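Local coordinates for surface protein SPB1 (Streptococcus agalactiae, PDB 4UZG) that probably serves as the backbone subunit of the group B streptococcal pilus 2b, the repeating building block that sortases link into the pilus shaft, at residues Thr43-Ala47 / Ser48-Leu52; Gly129-Lys132 / Ser133-Pro137. All blocks are in the same frame, centred on the assembly; numbering follows the deposited sequence.

Contact 1: residues Thr43-Ala47 / Ser48-Leu52; sequences TMPSA and SVVDL
S46 and V49 close a type I beta turn, with A47 and S48 at its corners, where the chain comes out of strand 37-43 and swings into strand 50-62 of the large mixed sheet. The carbonyl of S46 takes two amides: V49 N reaches S46 O at 2.8 Å from above the carbonyl plane, 53° out of it, and V50 N reaches S46 O at 3.0 Å, nearly in line with the C=O bond. The second bond carries the turn one residue further, into the strand.

The apolar contacts run from M44 and P45 across to V49 and V50. Bends at chi2 and chi3 fold the M44 chain until CE sits 3.7 Å from V50 CG1. P45 meets the other branch, its CG 4.0 Å from V50 CG2, while P45 CB rests 4.0 Å from V49 CG1. V50 thus sets one methyl against the M44 methyl and the other against the proline ring. Y19 and Y127 pack on M44 as well, and the amide of N89 ties P45 O, V50 O and the L52 amide together.

Two polar links complete the loop. In one of two S46 conformers, S46 OG and S48 OG hydrogen-bond at 2.7 Å. D51 CG lies anti to N (chi1 -175°), putting the carboxylate beside the turn; one water donates to A47 O at 2.8 Å and to D51 OD2 at 2.7 Å.

Contact 2: residues Gly129-Lys132 / Ser133-Pro137; sequences GVLK and SGAKP
K132 and A135 are the ends of a type I beta turn, a local contact at the point where the chain leaves strand 121-131 of the large mixed sheet and enters the loop before strand 146-153. S133 and G134 take the two corners, both with helical backbone angles, and the turn swings the chain sharply off the line of the strand.

One backbone bond closes it. A135 N lies 3.3 Å from K132 O, a long bond but almost straight at the hydrogen (170°); the amide approaches from above the carbonyl plane, 39° out of it. The same oxygen also has the A135 methyl beside it, with A135 CB 3.6 Å from K132 O, so this alanine lies against the K132 carbonyl with both its amide and its side chain.

Beyond the turn itself, S133 N is hydrogen-bonded to the side-chain oxygen of N205, next to N206, V207 and E208 of a calcium site. That bond anchors the corner to a neighbouring loop. The K132 side chain bends at chi2 and runs away from the turn, to pack on D51 and N205.

The apolar half of the contact is a single pair of buried side chains. L131 has CG anti to the backbone N (chi1 -172°), which sends its branch forward along the chain instead of back over the strand. V50 and V166 pack on this leucine too. Across the turn's entry the meeting is methyl against methyl: L131 CD1 sits 3.6 Å from A135 CB.

From the N terminus, the chain leaves strand 37-43, and contact 1 closes the loop that leads into strand 50-62. Contact 2 comes much later, where strand 121-131 ends, so the two are in series and neither encloses nor crosses the other. In space they are neighbours, with centres about 8 Å apart, because those two strands run antiparallel side by side in the same sheet. The start of one therefore meets the end of the other: V49 O probably accepts from K132 N at 2.8 Å, and S48 O probably accepts from G134 N at 2.8 Å. The two turns are thereby joined at one end of the sheet.

Contact 1: residues Thr43-Ala47 / Ser48-Leu52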
loop_
_atom_site.group_PDB
_atom_site.type_symbol
_atom_site.label_atom_id
_atom_site.label_comp_id
_atom_site.label_asym_id
_atom_site.label_seq_id
_atom_site.Cartn_x
_atom_site.Cartn_y
_atom_site.Cartn_z
ATOM N N THR A 43 -3.792 -0.797 -14.960
ATOM C CA THR A 43 -3.803 -2.212 -14.624
ATOM C C THR A 43 -3.277 -2.327 -13.184
ATOM O O THR A 43 -2.107 -2.063 -12.917
ATOM C CB THR A 43 -2.924 -3.026 -15.571
ATOM O OG1 THR A 43 -3.340 -2.801 -16.917
ATOM C CG2 THR A 43 -3.007 -4.524 -15.247
ATOM N N MET A 44 -4.179 -2.690 -12.284
ATOM C CA MET A 44 -3.882 -2.817 -10.864
ATOM C C MET A 44 -3.276 -4.180 -10.580
ATOM O O MET A 44 -3.396 -5.107 -11.383
ATOM C CB MET A 44 -5.182 -2.636 -10.096
ATOM C CG MET A 44 -5.637 -1.194 -10.003
ATOM S SD MET A 44 -4.616 -0.230 -8.851
ATOM C CE MET A 44 -5.349 -0.692 -7.291
ATOM N N PRO A 45 -2.661 -4.336 -9.400
ATOM C CA PRO A 45 -2.325 -5.669 -8.895
ATOM C C PRO A 45 -3.603 -6.490 -8.751
ATOM O O PRO A 45 -4.724 -6.002 -8.884
ATOM C CB PRO A 45 -1.731 -5.394 -7.515
ATOM C CG PRO A 45 -1.663 -4.021 -7.326
ATOM C CD PRO A 45 -2.383 -3.302 -8.397
ATOM N N SER A 46 -3.434 -7.769 -8.482
ATOM C CA SER A 46 -4.558 -8.616 -8.125
ATOM C C SER A 46 -5.366 -7.969 -7.001
ATOM O O SER A 46 -4.790 -7.344 -6.096
ATOM C CB SER A 46 -4.023 -9.960 -7.608
ATOM O OG SER A 46 -5.053 -10.731 -7.006
ATOM N N ALA A 47 -6.681 -8.192 -6.991
ATOM C CA ALA A 47 -7.520 -7.686 -5.922
ATOM C C ALA A 47 -7.188 -8.343 -4.569
ATOM O O ALA A 47 -7.592 -7.819 -3.528
ATOM C CB ALA A 47 -8.978 -7.890 -6.248
ATOM N N SER A 48 -6.458 -9.464 -4.585
ATOM C CA SER A 48 -5.967 -10.080 -3.353
ATOM C C SER A 48 -4.762 -9.327 -2.773
ATOM O O SER A 48 -4.305 -9.667 -1.678
ATOM C CB SER A 48 -5.592 -11.536 -3.607
ATOM O OG SER A 48 -4.521 -11.616 -4.525
ATOM N N VAL A 49 -4.259 -8.339 -3.504
ATOM C CA VAL A 49 -3.112 -7.522 -3.122
ATOM C C VAL A 49 -3.534 -6.072 -2.895
ATOM O O VAL A 49 -3.333 -5.533 -1.798
ATOM C CB VAL A 49 -1.984 -7.615 -4.165
ATOM C CG1 VAL A 49 -0.856 -6.639 -3.835
ATOM C CG2 VAL A 49 -1.462 -9.049 -4.283
ATOM N N VAL A 50 -4.067 -5.394 -3.923
ATOM C CA VAL A 50 -4.720 -4.104 -3.715
ATOM C C VAL A 50 -6.046 -4.153 -4.455
ATOM O O VAL A 50 -6.079 -4.356 -5.678
ATOM C CB VAL A 50 -3.925 -2.881 -4.191
ATOM C CG1 VAL A 50 -4.686 -1.605 -3.817
ATOM C CG2 VAL A 50 -2.519 -2.842 -3.613
ATOM N N ASP A 51 -7.138 -3.996 -3.723
ATOM C CA ASP A 51 -8.489 -4.065 -4.269
ATOM C C ASP A 51 -8.936 -2.649 -4.622
ATOM O O ASP A 51 -9.103 -1.801 -3.742
ATOM C CB ASP A 51 -9.391 -4.706 -3.204
ATOM C CG ASP A 51 -10.798 -4.954 -3.655
ATOM O OD1 ASP A 51 -11.230 -4.305 -4.614
ATOM O OD2 ASP A 51 -11.483 -5.795 -3.015
ATOM N N LEU A 52 -9.064 -2.391 -5.913
ATOM C CA LEU A 52 -9.531 -1.097 -6.401
ATOM C C LEU A 52 -10.860 -0.725 -5.764
ATOM O O LEU A 52 -11.786 -1.548 -5.749
ATOM C CB LEU A 52 -9.736 -1.190 -7.920
ATOM C CG LEU A 52 -10.289 0.043 -8.637
ATOM C CD1 LEU A 52 -9.340 1.223 -8.550
ATOM C CD2 LEU A 52 -10.607 -0.311 -10.095
HETATM O O HOH W 1 -10.178 -8.111 -2.441
#

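Contact 2: residues Gly129-Lys132 / Ser133-Pro137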
loop_
_atom_site.group_PDB
_atom_site.type_symbol
_atom_site.label_atom_id
_atom_site.label_comp_id
_atom_site.label_asym_id
_atom_site.label_seq_id
_atom_site.Cartn_x
_atom_site.Cartn_y
_atom_site.Cartn_z
ATOM N N GLY A 129 -7.650 2.470 -3.397
ATOM C CA GLY A 129 -7.771 1.034 -3.268
ATOM C C GLY A 129 -7.525 0.658 -1.815
ATOM O O GLY A 129 -7.195 1.513 -0.988
ATOM N N VAL A 130 -7.681 -0.617 -1.509
ATOM C CA VAL A 130 -7.477 -1.141 -0.157
ATOM C C VAL A 130 -6.430 -2.247 -0.196
ATOM O O VAL A 130 -6.540 -3.195 -0.976
ATOM C CB VAL A 130 -8.798 -1.645 0.458
ATOM C CG1 VAL A 130 -8.549 -2.274 1.832
ATOM C CG2 VAL A 130 -9.818 -0.515 0.564
ATOM N N LEU A 131 -5.382 -2.110 0.620
ATOM C CA LEU A 131 -4.332 -3.109 0.680
ATOM C C LEU A 131 -4.870 -4.390 1.309
ATOM O O LEU A 131 -5.541 -4.324 2.352
ATOM C CB LEU A 131 -3.145 -2.563 1.485
ATOM C CG LEU A 131 -1.871 -3.412 1.501
ATOM C CD1 LEU A 131 -1.283 -3.531 0.108
ATOM C CD2 LEU A 131 -0.858 -2.828 2.453
ATOM N N LYS A 132 -4.553 -5.543 0.730
ATOM C CA LYS A 132 -5.067 -6.813 1.203
ATOM C C LYS A 132 -3.931 -7.772 1.530
ATOM O O LYS A 132 -2.755 -7.461 1.346
ATOM C CB LYS A 132 -6.007 -7.420 0.141
ATOM C CG LYS A 132 -7.202 -6.562 -0.223
ATOM C CD LYS A 132 -8.214 -6.428 0.912
ATOM C CE LYS A 132 -9.422 -5.603 0.470
ATOM N NZ LYS A 132 -10.463 -5.490 1.505
ATOM N N SER A 133 -4.275 -8.962 2.024
ATOM C CA SER A 133 -3.289 -9.841 2.628
ATOM C C SER A 133 -2.256 -10.432 1.683
ATOM O O SER A 133 -1.228 -10.930 2.136
ATOM C CB SER A 133 -3.983 -10.980 3.359
ATOM O OG SER A 133 -4.538 -11.861 2.417
ATOM N N GLY A 134 -2.527 -10.423 0.373
ATOM C CA GLY A 134 -1.589 -10.971 -0.578
ATOM C C GLY A 134 -0.377 -10.110 -0.867
ATOM O O GLY A 134 0.547 -10.552 -1.525
ATOM N N ALA A 135 -0.384 -8.866 -0.403
ATOM C CA ALA A 135 0.745 -7.989 -0.643
ATOM C C ALA A 135 2.014 -8.583 -0.042
ATOM O O ALA A 135 1.995 -9.187 1.036
ATOM C CB ALA A 135 0.479 -6.648 -0.026
ATOM N N LYS A 136 3.121 -8.419 -0.741
ATOM C CA LYS A 136 4.401 -8.879 -0.241
ATOM C C LYS A 136 5.093 -7.762 0.501
ATOM O O LYS A 136 5.078 -6.618 0.058
ATOM C CB LYS A 136 5.282 -9.324 -1.403
ATOM C CG LYS A 136 4.661 -10.360 -2.283
ATOM C CD LYS A 136 4.552 -11.677 -1.599
ATOM C CE LYS A 136 4.315 -12.776 -2.630
ATOM N NZ LYS A 136 3.879 -14.047 -2.000
ATOM N N PRO A 137 5.796 -8.088 1.602
ATOM C CA PRO A 137 6.486 -7.059 2.387
ATOM C C PRO A 137 7.875 -6.760 1.842
ATOM O O PRO A 137 8.476 -7.526 1.098
ATOM C CB PRO A 137 6.565 -7.703 3.788
ATOM C CG PRO A 137 6.727 -9.163 3.479
ATOM C CD PRO A 137 5.815 -9.392 2.298
#